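Local coordinates for glycine oxidase (Bacillus cereus ATCC 14579, PDB 7CYX), which probably oxidises glycine to glyoxylate with its FAD cofactor, releasing ammonium and hydrogen peroxide, a step in the synthesis of thiamine diphosphate, at residues Gln36-Glu41 and Leu158-Ala163; Gly209-Lys214 and Ala305-Gln310. One frame throughout, in Å; residues are numbered along the deposited sequence.

Contact 1: Gln36-Glu41 and Leu158-Ala163; sequences QSIASE and LTKAFA. With FAD (flavin-adenine dinucleotide), chain C.
Ile38 and Ala39 meet Thr159, Lys160 and Ala163 through apolar groups. The methyl of Thr159 touches two partners: CG2 is 3.5 Å from Ala39 CB and 3.6 Å from Ile38 CG2. That methyl is anti to the backbone N, while OG1 takes the place beside N and is hydrogen-bonded to the carbonyl O of Ala155, one helical turn back. The Ile38 and Thr159 side chains pass one another, pointing opposite ways. Ile38 CG2 also reaches Ala163 CB at 4.0 Å, and Lys160 CG is 4.3 Å from Ile38 CG2.

The loop follows strand 30-33 of the Rossmann-type FAD-binding domain, and helix 155-168 packs against this loop. Val14, on the helix after the glycine-rich turn, touches Thr159 too.

No hydrogen bond crosses the contact. Within the loop Ser37 OG and Ser40 OG share one of 2.8 Å. Ile38 N is bonded to Glu175 OE1, outside it.

The loop reaches the cofactor through Glu41. Glu41 CB is 3.2 Å from O2A of the FAD adenosine phosphate, and its CG packs on the ribose at C3B. Glu41 OE1 forms a salt bridge with Lys274.

Contact 2: Gly209-Lys214 and Ala305-Gln310; sequences GSWSTK and AGLRPQ. With FAD (flavin-adenine dinucleotide), chain C.
Trp211 and Leu307 meet through side chains that both start beside the backbone N. Trp211 CG is anti to its carbonyl carbon (chi1 -65°), and so is Leu307 CG (chi1 -55°). The two side chains cross at about a right angle. Leu307 CD1 comes obliquely to the indole, 3.8 Å from Trp211 CZ2 and as near to CH2. Lys35 makes a cation-pi contact with the same indole.

Ser210 OG lies close to the strand backbone. It is 3.1 Å from Leu307 O and 3.3 Å from Pro309 CA. Gly209 and Ser210 pack on the proline ring, with Pro309 CB 3.5 Å from Gly209 C. Pro309 is the centre of an inverse gamma turn.

A water bridges both segments and the cofactor. It accepts from Ser210 N and donates to Leu307 O and to FAD O2A, so this one water links the phosphate oxygen to both backbones.

FAD also packs directly on both segments. Gly209 has a positive phi and its backbone lies against the cofactor, with Gly209 N 3.4 Å from FAD C5B. O2A is at the edge of the Trp211 ring, in its plane. Arg308 CG is 3.3 Å from the flavin methyl C8M. The Arg308 chain is extended from CG to NE, and its guanidinium has FAD C8 over one face. The head of Arg308 is held by the carbonyls of Thr266 and Val228.

The strand belongs to the eight-stranded mixed sheet, where it pairs with strand 225-236. The loop follows strand 203-206 of the nucleotide-binding sheet. This is an FAD site at the join of two sheets, as in the DAO family of flavoprotein oxidases.

How the contacts relate
From the N terminus, the chain first passes through strand 5-10, the glycine-rich turn and strand 30-33. Contact 1 then opens at 36-41 and closes at 158-163, bringing helix 155-168 back over the loop. Contact 2 opens later at 209-214, after strand 203-206 of the same sheet, and closes at 305-310 on the outermost strand, within this chain, of the eight-stranded sheet. The two closures are in series, neither nested nor crossed. Their centres lie 15 Å apart, yet they touch: Glu41 CD is 3.4 Å from Trp211 CH2. Contact 1 ties together parts of the nucleotide-binding domain, whereas contact 2 joins that domain to the second sheet. FAD touches both.

Contact 1: Gln36-Glu41 and Leu158-Ala163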
loop_
_atom_site.group_PDB
_atom_site.type_symbol
_atom_site.label_atom_id
_atom_site.label_comp_id
_atom_site.label_asym_id
_atom_site.label_seq_id
_atom_site.Cartn_x
_atom_site.Cartn_y
_atom_site.Cartn_z
ATOM N N GLN A 36 -14.926 1.279 16.252
ATOM C CA GLN A 36 -13.578 0.702 16.265
ATOM C C GLN A 36 -12.654 1.608 15.447
ATOM O O GLN A 36 -12.345 2.692 15.891
ATOM C CB GLN A 36 -13.613 -0.747 15.775
ATOM C CG GLN A 36 -14.464 -1.640 16.665
ATOM C CD GLN A 36 -13.857 -3.010 16.839
ATOM O OE1 GLN A 36 -13.439 -3.651 15.874
ATOM N NE2 GLN A 36 -13.809 -3.463 18.083
ATOM N N SER A 37 -12.213 1.162 14.271
ATOM C CA SER A 37 -11.290 1.938 13.450
ATOM C C SER A 37 -11.818 2.005 12.012
ATOM O O SER A 37 -12.776 1.309 11.668
ATOM C CB SER A 37 -9.892 1.371 13.535
ATOM O OG SER A 37 -9.718 0.325 12.592
ATOM N N ILE A 38 -11.200 2.859 11.191
ATOM C CA ILE A 38 -11.512 2.940 9.765
ATOM C C ILE A 38 -11.187 1.582 9.134
ATOM O O ILE A 38 -10.079 1.049 9.364
ATOM C CB ILE A 38 -10.727 4.061 9.060
ATOM C CG1 ILE A 38 -11.096 5.452 9.578
ATOM C CG2 ILE A 38 -10.885 3.963 7.542
ATOM C CD1 ILE A 38 -12.549 5.795 9.431
ATOM N N ALA A 39 -12.139 1.080 8.327
ATOM C CA ALA A 39 -12.036 -0.192 7.618
ATOM C C ALA A 39 -11.855 -1.355 8.599
ATOM O O ALA A 39 -11.012 -2.200 8.392
ATOM C CB ALA A 39 -10.889 -0.172 6.658
ATOM N N SER A 40 -12.663 -1.400 9.650
ATOM C CA SER A 40 -12.532 -2.444 10.663
ATOM C C SER A 40 -13.333 -3.691 10.275
ATOM O O SER A 40 -13.082 -4.745 10.840
ATOM C CB SER A 40 -12.958 -1.951 12.032
ATOM O OG SER A 40 -11.843 -1.461 12.761
ATOM N N GLU A 41 -14.309 -3.552 9.364
ATOM C CA GLU A 41 -15.337 -4.585 9.171
ATOM C C GLU A 41 -15.406 -4.995 7.694
ATOM O O GLU A 41 -14.386 -5.401 7.139
ATOM C CB GLU A 41 -16.655 -4.101 9.767
ATOM C CG GLU A 41 -16.592 -3.861 11.265
ATOM C CD GLU A 41 -16.362 -5.110 12.091
ATOM O OE1 GLU A 41 -16.325 -6.185 11.495
ATOM O OE2 GLU A 41 -16.231 -4.999 13.327
ATOM N N LEU A 158 -8.730 1.695 -0.463
ATOM C CA LEU A 158 -9.684 2.655 -0.953
ATOM C C LEU A 158 -10.381 3.311 0.242
ATOM O O LEU A 158 -10.572 4.528 0.274
ATOM C CB LEU A 158 -10.695 1.942 -1.842
ATOM C CG LEU A 158 -11.918 2.777 -2.190
ATOM C CD1 LEU A 158 -11.503 3.950 -3.081
ATOM C CD2 LEU A 158 -12.979 1.915 -2.851
ATOM N N THR A 159 -10.771 2.476 1.212
ATOM C CA THR A 159 -11.433 2.936 2.396
ATOM C C THR A 159 -10.548 3.966 3.101
ATOM O O THR A 159 -10.958 5.076 3.334
ATOM C CB THR A 159 -11.729 1.783 3.363
ATOM O OG1 THR A 159 -12.627 0.882 2.719
ATOM C CG2 THR A 159 -12.314 2.263 4.669
ATOM N N LYS A 160 -9.325 3.552 3.445
ATOM C CA LYS A 160 -8.401 4.403 4.131
ATOM C C LYS A 160 -8.182 5.671 3.290
ATOM O O LYS A 160 -8.169 6.755 3.842
ATOM C CB LYS A 160 -7.121 3.631 4.451
ATOM C CG LYS A 160 -7.260 2.608 5.574
ATOM C CD LYS A 160 -6.049 1.692 5.715
ATOM C CE LYS A 160 -6.367 0.211 5.743
ATOM N NZ LYS A 160 -6.471 -0.316 7.127
ATOM N N ALA A 161 -8.078 5.543 1.960
ATOM C CA ALA A 161 -7.831 6.712 1.116
ATOM C C ALA A 161 -8.942 7.764 1.300
ATOM O O ALA A 161 -8.650 8.937 1.605
ATOM C CB ALA A 161 -7.686 6.304 -0.322
ATOM N N PHE A 162 -10.202 7.343 1.117
ATOM C CA PHE A 162 -11.363 8.196 1.311
ATOM C C PHE A 162 -11.253 8.937 2.648
ATOM O O PHE A 162 -11.431 10.154 2.700
ATOM C CB PHE A 162 -12.664 7.390 1.316
ATOM C CG PHE A 162 -13.285 7.117 -0.026
ATOM C CD1 PHE A 162 -13.473 8.129 -0.951
ATOM C CD2 PHE A 162 -13.731 5.849 -0.354
ATOM C CE1 PHE A 162 -14.068 7.880 -2.181
ATOM C CE2 PHE A 162 -14.322 5.597 -1.583
ATOM C CZ PHE A 162 -14.480 6.608 -2.504
ATOM N N ALA A 163 -10.958 8.199 3.724
ATOM C CA ALA A 163 -11.037 8.755 5.090
ATOM C C ALA A 163 -9.948 9.817 5.330
ATOM O O ALA A 163 -10.219 10.882 5.878
ATOM C CB ALA A 163 -10.977 7.649 6.107
HETATM P PA FAD C . -18.597 -1.674 6.971
HETATM O O1A FAD C . -17.299 -1.681 6.265
HETATM O O2A FAD C . -18.909 -2.865 7.833
HETATM O O5B FAD C . -18.670 -0.312 7.756
HETATM C C5B FAD C . -19.583 -0.158 8.793
HETATM C C4B FAD C . -18.803 0.535 9.876
HETATM O O4B FAD C . -19.727 1.150 10.754
HETATM C C3B FAD C . -17.989 -0.429 10.711
HETATM O O3B FAD C . -16.614 0.009 10.649
HETATM C C2B FAD C . -18.538 -0.320 12.131
HETATM O O2B FAD C . -17.482 -0.224 13.096
HETATM C C1B FAD C . -19.245 1.002 12.093
HETATM N N9A FAD C . -20.371 1.151 13.011
HETATM C C8A FAD C . -21.460 0.358 13.050
HETATM N N7A FAD C . -22.315 0.788 13.998
HETATM C C5A FAD C . -21.786 1.899 14.535
HETATM C C6A FAD C . -22.202 2.835 15.577
HETATM N N6A FAD C . -23.379 2.604 16.198
HETATM N N1A FAD C . -21.362 3.854 15.896
HETATM C C2A FAD C . -20.193 4.005 15.262
HETATM N N3A FAD C . -19.745 3.176 14.290
HETATM C C4A FAD C . -20.501 2.136 13.888
HETATM N N1 FAD C . -17.916 -5.748 -2.425
HETATM C C2 FAD C . -17.565 -5.500 -3.728
HETATM O O2 FAD C . -18.019 -4.438 -4.216
HETATM N N3 FAD C . -16.774 -6.335 -4.445
HETATM C C4 FAD C . -16.257 -7.444 -3.871
HETATM O O4 FAD C . -15.481 -8.232 -4.473
HETATM C C4X FAD C . -16.630 -7.769 -2.471
HETATM N N5 FAD C . -16.190 -8.875 -1.860
HETATM C C5X FAD C . -16.522 -9.135 -0.580
HETATM C C6 FAD C . -16.023 -10.272 0.030
HETATM C C7 FAD C . -16.362 -10.562 1.340
HETATM C C7M FAD C . -15.833 -11.817 2.011
HETATM C C8 FAD C . -17.224 -9.658 2.096
HETATM C C8M FAD C . -17.595 -9.943 3.544
HETATM C C9 FAD C . -17.705 -8.540 1.495
HETATM C C9A FAD C . -17.397 -8.228 0.190
HETATM N N10 FAD C . -17.874 -7.055 -0.412
HETATM C C10 FAD C . -17.509 -6.829 -1.759
HETATM C "C1'" FAD C . -18.829 -6.141 0.230
HETATM C "C2'" FAD C . -18.312 -4.933 0.945
HETATM O "O2'" FAD C . -17.384 -5.381 1.947
HETATM C "C3'" FAD C . -19.502 -4.247 1.592
HETATM O "O3'" FAD C . -20.679 -4.242 0.731
HETATM C "C4'" FAD C . -19.021 -2.875 2.079
HETATM O "O4'" FAD C . -17.792 -3.011 2.813
HETATM C "C5'" FAD C . -19.989 -2.221 3.028
HETATM O "O5'" FAD C . -19.331 -1.095 3.579
HETATM P P FAD C . -19.980 -0.341 4.823
HETATM O O1P FAD C . -21.446 -0.192 4.635
HETATM O O2P FAD C . -19.107 0.850 5.115
HETATM O O3P FAD C . -19.826 -1.530 5.918
#

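Contact 2: Gly209-Lys214 and Ala305-Gln310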
loop_
_atom_site.group_PDB
_atom_site.type_symbol
_atom_site.label_atom_id
_atom_site.label_comp_id
_atom_site.label_asym_id
_atom_site.label_seq_id
_atom_site.Cartn_x
_atom_site.Cartn_y
_atom_site.Cartn_z
ATOM N N GLY A 209 -22.977 -0.215 8.219
ATOM C CA GLY A 209 -23.030 -1.528 7.582
ATOM C C GLY A 209 -24.042 -2.453 8.236
ATOM O O GLY A 209 -25.180 -2.057 8.459
ATOM N N SER A 210 -23.569 -3.653 8.607
ATOM C CA SER A 210 -24.353 -4.740 9.228
ATOM C C SER A 210 -25.045 -4.339 10.542
ATOM O O SER A 210 -25.884 -5.088 11.016
ATOM C CB SER A 210 -23.474 -5.939 9.468
ATOM O OG SER A 210 -23.131 -6.584 8.251
ATOM N N TRP A 211 -24.705 -3.188 11.131
ATOM C CA TRP A 211 -25.170 -2.776 12.486
ATOM C C TRP A 211 -26.169 -1.611 12.422
ATOM O O TRP A 211 -26.534 -1.034 13.459
ATOM C CB TRP A 211 -23.953 -2.369 13.337
ATOM C CG TRP A 211 -22.998 -3.482 13.645
ATOM C CD1 TRP A 211 -22.988 -4.243 14.774
ATOM C CD2 TRP A 211 -21.913 -3.966 12.827
ATOM N NE1 TRP A 211 -21.991 -5.178 14.714
ATOM C CE2 TRP A 211 -21.300 -5.025 13.540
ATOM C CE3 TRP A 211 -21.394 -3.621 11.573
ATOM C CZ2 TRP A 211 -20.213 -5.742 13.031
ATOM C CZ3 TRP A 211 -20.317 -4.324 11.074
ATOM C CH2 TRP A 211 -19.736 -5.371 11.795
ATOM N N SER A 212 -26.591 -1.230 11.211
ATOM C CA SER A 212 -27.405 -0.019 11.027
ATOM C C SER A 212 -28.834 -0.176 11.575
ATOM O O SER A 212 -29.493 0.827 11.755
ATOM C CB SER A 212 -27.457 0.402 9.567
ATOM O OG SER A 212 -26.169 0.768 9.095
ATOM N N THR A 213 -29.312 -1.403 11.807
ATOM C CA THR A 213 -30.745 -1.653 12.040
ATOM C C THR A 213 -31.354 -0.697 13.084
ATOM O O THR A 213 -32.359 -0.065 12.792
ATOM C CB THR A 213 -31.010 -3.122 12.383
ATOM O OG1 THR A 213 -30.731 -3.872 11.198
ATOM C CG2 THR A 213 -32.441 -3.376 12.811
ATOM N N LYS A 214 -30.798 -0.626 14.297
ATOM C CA LYS A 214 -31.390 0.214 15.376
ATOM C C LYS A 214 -31.613 1.657 14.899
ATOM O O LYS A 214 -32.663 2.190 15.111
ATOM C CB LYS A 214 -30.531 0.240 16.645
ATOM C CG LYS A 214 -31.153 -0.431 17.867
ATOM C CD LYS A 214 -30.181 -1.244 18.722
ATOM C CE LYS A 214 -30.803 -2.515 19.278
ATOM N NZ LYS A 214 -29.795 -3.403 19.906
ATOM N N ALA A 305 -12.595 -13.470 8.295
ATOM C CA ALA A 305 -14.056 -13.462 8.128
ATOM C C ALA A 305 -14.545 -12.017 8.121
ATOM O O ALA A 305 -14.106 -11.258 8.954
ATOM C CB ALA A 305 -14.683 -14.229 9.254
ATOM N N GLY A 306 -15.432 -11.696 7.189
ATOM C CA GLY A 306 -16.049 -10.377 7.028
ATOM C C GLY A 306 -17.562 -10.468 6.978
ATOM O O GLY A 306 -18.112 -11.509 6.626
ATOM N N LEU A 307 -18.234 -9.369 7.334
ATOM C CA LEU A 307 -19.690 -9.345 7.558
ATOM C C LEU A 307 -20.363 -8.448 6.511
ATOM O O LEU A 307 -20.482 -7.226 6.713
ATOM C CB LEU A 307 -19.973 -8.842 8.981
ATOM C CG LEU A 307 -19.263 -9.625 10.087
ATOM C CD1 LEU A 307 -19.715 -9.149 11.461
ATOM C CD2 LEU A 307 -19.494 -11.122 9.947
ATOM N N ARG A 308 -20.806 -9.072 5.406
ATOM C CA ARG A 308 -21.525 -8.381 4.366
ATOM C C ARG A 308 -22.829 -7.831 4.923
ATOM O O ARG A 308 -23.663 -8.580 5.443
ATOM C CB ARG A 308 -21.910 -9.305 3.211
ATOM C CG ARG A 308 -20.771 -10.107 2.605
ATOM C CD ARG A 308 -21.358 -11.127 1.655
ATOM N NE ARG A 308 -20.379 -12.014 1.080
ATOM C CZ ARG A 308 -20.055 -13.180 1.596
ATOM N NH1 ARG A 308 -20.405 -13.451 2.844
ATOM N NH2 ARG A 308 -19.419 -14.073 0.850
ATOM N N PRO A 309 -23.085 -6.520 4.739
ATOM C CA PRO A 309 -24.327 -5.907 5.209
ATOM C C PRO A 309 -25.508 -6.098 4.241
ATOM O O PRO A 309 -25.764 -5.245 3.404
ATOM C CB PRO A 309 -23.940 -4.430 5.316
ATOM C CG PRO A 309 -22.947 -4.238 4.210
ATOM C CD PRO A 309 -22.191 -5.554 4.083
ATOM N N GLN A 310 -26.239 -7.205 4.400
ATOM C CA GLN A 310 -27.473 -7.434 3.670
ATOM C C GLN A 310 -28.516 -6.391 4.098
ATOM O O GLN A 310 -28.542 -5.923 5.234
ATOM C CB GLN A 310 -27.985 -8.858 3.869
ATOM C CG GLN A 310 -29.258 -9.192 3.081
ATOM C CD GLN A 310 -29.211 -8.776 1.627
ATOM O OE1 GLN A 310 -29.254 -7.595 1.290
ATOM N NE2 GLN A 310 -29.135 -9.760 0.751
HETATM P PA FAD C . -18.597 -1.674 6.971
HETATM O O1A FAD C . -17.299 -1.681 6.265
HETATM O O2A FAD C . -18.909 -2.865 7.833
HETATM O O5B FAD C . -18.670 -0.312 7.756
HETATM C C5B FAD C . -19.583 -0.158 8.793
HETATM C C4B FAD C . -18.803 0.535 9.876
HETATM O O4B FAD C . -19.727 1.150 10.754
HETATM C C3B FAD C . -17.989 -0.429 10.711
HETATM O O3B FAD C . -16.614 0.009 10.649
HETATM C C2B FAD C . -18.538 -0.320 12.131
HETATM O O2B FAD C . -17.482 -0.224 13.096
HETATM C C1B FAD C . -19.245 1.002 12.093
HETATM N N9A FAD C . -20.371 1.151 13.011
HETATM C C8A FAD C . -21.460 0.358 13.050
HETATM N N7A FAD C . -22.315 0.788 13.998
HETATM C C5A FAD C . -21.786 1.899 14.535
HETATM C C6A FAD C . -22.202 2.835 15.577
HETATM N N6A FAD C . -23.379 2.604 16.198
HETATM N N1A FAD C . -21.362 3.854 15.896
HETATM C C2A FAD C . -20.193 4.005 15.262
HETATM N N3A FAD C . -19.745 3.176 14.290
HETATM C C4A FAD C . -20.501 2.136 13.888
HETATM N N1 FAD C . -17.916 -5.748 -2.425
HETATM C C2 FAD C . -17.565 -5.500 -3.728
HETATM O O2 FAD C . -18.019 -4.438 -4.216
HETATM N N3 FAD C . -16.774 -6.335 -4.445
HETATM C C4 FAD C . -16.257 -7.444 -3.871
HETATM O O4 FAD C . -15.481 -8.232 -4.473
HETATM C C4X FAD C . -16.630 -7.769 -2.471
HETATM N N5 FAD C . -16.190 -8.875 -1.860
HETATM C C5X FAD C . -16.522 -9.135 -0.580
HETATM C C6 FAD C . -16.023 -10.272 0.030
HETATM C C7 FAD C . -16.362 -10.562 1.340
HETATM C C7M FAD C . -15.833 -11.817 2.011
HETATM C C8 FAD C . -17.224 -9.658 2.096
HETATM C C8M FAD C . -17.595 -9.943 3.544
HETATM C C9 FAD C . -17.705 -8.540 1.495
HETATM C C9A FAD C . -17.397 -8.228 0.190
HETATM N N10 FAD C . -17.874 -7.055 -0.412
HETATM C C10 FAD C . -17.509 -6.829 -1.759
HETATM C "C1'" FAD C . -18.829 -6.141 0.230
HETATM C "C2'" FAD C . -18.312 -4.933 0.945
HETATM O "O2'" FAD C . -17.384 -5.381 1.947
HETATM C "C3'" FAD C . -19.502 -4.247 1.592
HETATM O "O3'" FAD C . -20.679 -4.242 0.731
HETATM C "C4'" FAD C . -19.021 -2.875 2.079
HETATM O "O4'" FAD C . -17.792 -3.011 2.813
HETATM C "C5'" FAD C . -19.989 -2.221 3.028
HETATM O "O5'" FAD C . -19.331 -1.095 3.579
HETATM P P FAD C . -19.980 -0.341 4.823
HETATM O O1P FAD C . -21.446 -0.192 4.635
HETATM O O2P FAD C . -19.107 0.850 5.115
HETATM O O3P FAD C . -19.826 -1.530 5.918
HETATM O O HOH W 1 -20.915 -4.696 7.672
#